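Local atomic coordinates of GNA33 (PDB entry 2G5D), a protein that probably cleaves the beta-1,4-glycosidic linkage between MurNAc and GlcNAc in peptidoglycan as a lytic transglycosylase, leaving a 1,6-anhydro bond in the MurNAc residue. Residues G39-M50 and E100-N111. Numbering follows the deposited sequence.
Sequences GAVYTVVPHLSM and ERYFTPWQVAGN
Glu-100, on helix 92-102, lays its CA over one face of the His-47 imidazole, 3.9 Å from the ring centroid, while its OE1 is hydrogen-bonded to Trp-53 NE1. Phe-103 brings its carbonyl O to the rim of the same ring, in plane and 3.0 Å from His-47 CE1. Thr-104 serves two neighbours: CG2 rests against both methyls of Val-44, and OG1 bonds to Asn-414. Pro-105 packs between the imidazole and Met-50 CE, where a compact, rigid ring suits the flat histidine: its CG sits over the centre of the face opposite Glu-100, 3.7 Å from the centroid, so that His-47 is sandwiched. Met-50 CE presses on the same proline CG, a tight 3.4 Å away, its thioether chain bending at chi3 (-87°). Having no N-H, Pro-105 gives the strand pairing only its carbonyl, which accepts from Val-45 N. Trp-106 offers the face of its six-membered ring to Val-44 CG2, a CH-pi contact of 3.3 Å almost along the ring normal. Branching serves Val-44 here: CG1, anti to the backbone N (chi1 167°), leans on Thr-104 CG2, leaving CG2 to lie over the indole. Tyr-42 O meets the indole edge by CE3, an atom that Tyr-42 CB also touches. Gln-107 exchanges two backbone bonds with Thr-43, the one from Gln-107 N to Thr-43 O being 2.7 Å long. Val-108 CG2 meets Tyr-42 CD2 on the buried face, which suits apolar groups; Tyr-42 OH is hydrogen-bonded to Tyr-346 O. Ala-109 pairs likewise with Val-41; with Thr-43 and Gln-107 it lies on the partly exposed face, which tolerates small or polar side chains. Asn-111 N closes the series on Gly-39 O, which also receives a water. Strands 40-44 and 103-110 form a twisted antiparallel pair, extended by 34-37 beside 40-44 and 403-413 beside 103-110, in this beta-barrel protein of the MltA family.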
# COMPACT_ATOMS: atom_id res chain seq x y z
N GLY A 39 3.10 6.47 23.62
CA GLY A 39 1.78 7.07 23.85
C GLY A 39 0.61 6.09 23.68
O GLY A 39 -0.55 6.40 24.01
N ALA A 40 0.91 4.91 23.15
CA ALA A 40 -0.10 3.88 22.93
C ALA A 40 -0.28 2.94 24.12
O ALA A 40 0.67 2.64 24.87
CB ALA A 40 0.17 3.08 21.63
N VAL A 41 -1.52 2.50 24.31
CA VAL A 41 -1.87 1.53 25.35
C VAL A 41 -2.72 0.40 24.75
O VAL A 41 -3.73 0.63 24.10
CB VAL A 41 -2.54 2.22 26.60
CG1 VAL A 41 -2.96 1.19 27.65
CG2 VAL A 41 -1.61 3.23 27.24
N TYR A 42 -2.27 -0.84 24.94
CA TYR A 42 -3.00 -2.00 24.43
C TYR A 42 -3.63 -2.77 25.59
O TYR A 42 -2.94 -3.07 26.56
CB TYR A 42 -2.04 -2.93 23.70
CG TYR A 42 -1.16 -2.29 22.65
CD1 TYR A 42 0.07 -1.75 23.00
CD2 TYR A 42 -1.52 -2.29 21.29
CE1 TYR A 42 0.91 -1.18 22.07
CE2 TYR A 42 -0.65 -1.72 20.32
CZ TYR A 42 0.57 -1.17 20.73
OH TYR A 42 1.46 -0.60 19.86
N THR A 43 -4.92 -3.08 25.49
CA THR A 43 -5.66 -3.72 26.58
C THR A 43 -6.36 -4.97 26.07
O THR A 43 -7.12 -4.90 25.10
CB THR A 43 -6.70 -2.75 27.22
OG1 THR A 43 -6.05 -1.55 27.61
CG2 THR A 43 -7.39 -3.34 28.46
N VAL A 44 -6.11 -6.09 26.74
CA VAL A 44 -6.81 -7.33 26.42
C VAL A 44 -8.29 -7.21 26.80
O VAL A 44 -8.62 -6.88 27.93
CB VAL A 44 -6.23 -8.56 27.18
CG1 VAL A 44 -7.19 -9.77 27.07
CG2 VAL A 44 -4.87 -8.91 26.65
N VAL A 45 -9.17 -7.50 25.85
CA VAL A 45 -10.61 -7.51 26.09
C VAL A 45 -11.14 -8.83 25.54
O VAL A 45 -10.44 -9.49 24.77
CB VAL A 45 -11.33 -6.30 25.39
CG1 VAL A 45 -10.92 -4.99 26.02
CG2 VAL A 45 -11.06 -6.28 23.84
N PRO A 46 -12.38 -9.23 25.93
CA PRO A 46 -13.04 -10.39 25.29
C PRO A 46 -13.30 -10.18 23.78
O PRO A 46 -13.47 -9.04 23.34
CB PRO A 46 -14.38 -10.49 26.04
CG PRO A 46 -14.14 -9.76 27.35
CD PRO A 46 -13.21 -8.64 27.00
N HIS A 47 -13.36 -11.29 23.02
CA HIS A 47 -13.69 -11.25 21.59
C HIS A 47 -15.03 -10.58 21.32
O HIS A 47 -15.17 -9.90 20.32
CB HIS A 47 -13.67 -12.66 20.97
CG HIS A 47 -12.33 -13.33 21.07
ND1 HIS A 47 -11.46 -13.41 20.00
CD2 HIS A 47 -11.70 -13.91 22.12
CE1 HIS A 47 -10.36 -14.04 20.38
NE2 HIS A 47 -10.47 -14.33 21.67
N LEU A 48 -15.99 -10.80 22.21
CA LEU A 48 -17.37 -10.29 22.06
C LEU A 48 -17.54 -8.83 22.47
O LEU A 48 -18.60 -8.24 22.35
CB LEU A 48 -18.36 -11.20 22.79
CG LEU A 48 -18.85 -12.38 21.91
CD1 LEU A 48 -19.57 -13.41 22.78
CD2 LEU A 48 -19.80 -11.90 20.78
N SER A 49 -16.47 -8.24 22.94
CA SER A 49 -16.39 -6.78 23.02
C SER A 49 -16.22 -6.06 21.65
O SER A 49 -16.41 -4.84 21.56
CB SER A 49 -15.32 -6.37 24.03
OG SER A 49 -15.73 -6.76 25.33
N MET A 50 -15.84 -6.81 20.60
CA MET A 50 -15.83 -6.28 19.23
C MET A 50 -17.25 -6.30 18.63
O MET A 50 -17.95 -7.30 18.70
CB MET A 50 -14.82 -7.02 18.34
CG MET A 50 -13.41 -6.86 18.85
SD MET A 50 -12.07 -7.78 18.07
CE MET A 50 -12.06 -9.34 18.95
N GLU A 100 -11.06 -17.23 17.80
CA GLU A 100 -11.37 -17.22 19.24
C GLU A 100 -10.43 -18.04 20.11
O GLU A 100 -10.08 -17.62 21.24
CB GLU A 100 -12.80 -17.69 19.47
CG GLU A 100 -13.81 -16.66 19.01
CD GLU A 100 -15.23 -17.12 19.18
OE1 GLU A 100 -16.13 -16.27 19.09
OE2 GLU A 100 -15.45 -18.33 19.39
N ARG A 101 -10.01 -19.18 19.58
CA ARG A 101 -9.26 -20.18 20.30
C ARG A 101 -7.77 -19.91 20.31
O ARG A 101 -7.10 -20.29 21.25
CB ARG A 101 -9.55 -21.58 19.74
CG ARG A 101 -10.82 -22.18 20.35
CD ARG A 101 -11.39 -23.31 19.55
NE ARG A 101 -12.72 -23.68 20.06
CZ ARG A 101 -13.24 -24.90 20.01
NH1 ARG A 101 -12.56 -25.91 19.45
NH2 ARG A 101 -14.46 -25.12 20.52
N TYR A 102 -7.27 -19.24 19.28
CA TYR A 102 -5.82 -19.09 19.07
C TYR A 102 -5.27 -17.66 19.25
O TYR A 102 -4.06 -17.47 19.40
CB TYR A 102 -5.43 -19.68 17.70
CG TYR A 102 -5.42 -21.20 17.65
CD1 TYR A 102 -6.56 -21.92 17.32
CD2 TYR A 102 -4.24 -21.92 17.93
CE1 TYR A 102 -6.54 -23.33 17.27
CE2 TYR A 102 -4.20 -23.31 17.89
CZ TYR A 102 -5.36 -24.02 17.56
OH TYR A 102 -5.31 -25.40 17.51
N PHE A 103 -6.17 -16.68 19.24
CA PHE A 103 -5.79 -15.27 19.33
C PHE A 103 -6.46 -14.59 20.51
O PHE A 103 -7.54 -15.01 20.98
CB PHE A 103 -6.10 -14.48 18.03
CG PHE A 103 -5.44 -15.03 16.78
CD1 PHE A 103 -5.90 -16.21 16.19
CD2 PHE A 103 -4.37 -14.35 16.18
CE1 PHE A 103 -5.28 -16.73 15.06
CE2 PHE A 103 -3.76 -14.85 15.03
CZ PHE A 103 -4.23 -16.04 14.45
N THR A 104 -5.80 -13.53 20.98
CA THR A 104 -6.32 -12.64 22.01
C THR A 104 -6.46 -11.24 21.42
O THR A 104 -5.53 -10.75 20.76
CB THR A 104 -5.37 -12.62 23.25
OG1 THR A 104 -5.36 -13.92 23.84
CG2 THR A 104 -5.80 -11.57 24.29
N PRO A 105 -7.63 -10.58 21.64
CA PRO A 105 -7.79 -9.21 21.16
C PRO A 105 -7.19 -8.15 22.11
O PRO A 105 -7.43 -8.17 23.33
CB PRO A 105 -9.32 -9.04 21.05
CG PRO A 105 -9.93 -10.35 21.46
CD PRO A 105 -8.87 -11.06 22.28
N TRP A 106 -6.43 -7.24 21.54
CA TRP A 106 -5.85 -6.10 22.27
C TRP A 106 -6.44 -4.83 21.71
O TRP A 106 -6.11 -4.43 20.59
CB TRP A 106 -4.33 -6.03 22.12
CG TRP A 106 -3.62 -7.21 22.71
CD1 TRP A 106 -3.49 -8.45 22.13
CD2 TRP A 106 -2.95 -7.28 23.97
NE1 TRP A 106 -2.76 -9.27 22.96
CE2 TRP A 106 -2.41 -8.58 24.09
CE3 TRP A 106 -2.71 -6.34 25.01
CZ2 TRP A 106 -1.66 -8.99 25.21
CZ3 TRP A 106 -1.97 -6.75 26.13
CH2 TRP A 106 -1.46 -8.07 26.22
N GLN A 107 -7.33 -4.21 22.50
CA GLN A 107 -7.90 -2.90 22.14
C GLN A 107 -6.80 -1.83 22.16
O GLN A 107 -5.98 -1.79 23.08
CB GLN A 107 -9.02 -2.54 23.09
CG GLN A 107 -9.67 -1.23 22.70
CD GLN A 107 -10.96 -0.97 23.46
OE1 GLN A 107 -11.01 -1.11 24.68
NE2 GLN A 107 -12.00 -0.54 22.73
N VAL A 108 -6.79 -0.98 21.14
CA VAL A 108 -5.69 -0.04 20.91
C VAL A 108 -6.11 1.40 21.24
O VAL A 108 -7.12 1.90 20.72
CB VAL A 108 -5.13 -0.13 19.45
CG1 VAL A 108 -3.94 0.83 19.25
CG2 VAL A 108 -4.71 -1.58 19.10
N ALA A 109 -5.37 2.03 22.15
CA ALA A 109 -5.50 3.48 22.36
C ALA A 109 -4.22 4.18 21.94
O ALA A 109 -3.12 3.77 22.29
CB ALA A 109 -5.85 3.81 23.82
N GLY A 110 -4.38 5.24 21.14
CA GLY A 110 -3.29 6.12 20.77
C GLY A 110 -3.44 7.47 21.44
O GLY A 110 -4.40 8.20 21.20
N ASN A 111 -2.46 7.81 22.29
CA ASN A 111 -2.44 9.11 22.97
C ASN A 111 -3.74 9.41 23.72
O ASN A 111 -4.30 10.51 23.62
CB ASN A 111 -2.08 10.21 21.97
CG ASN A 111 -0.73 9.98 21.33
OD1 ASN A 111 0.26 9.74 22.02
ND2 ASN A 111 -0.68 10.05 20.00
O HOH W 1 -3.08 5.87 24.80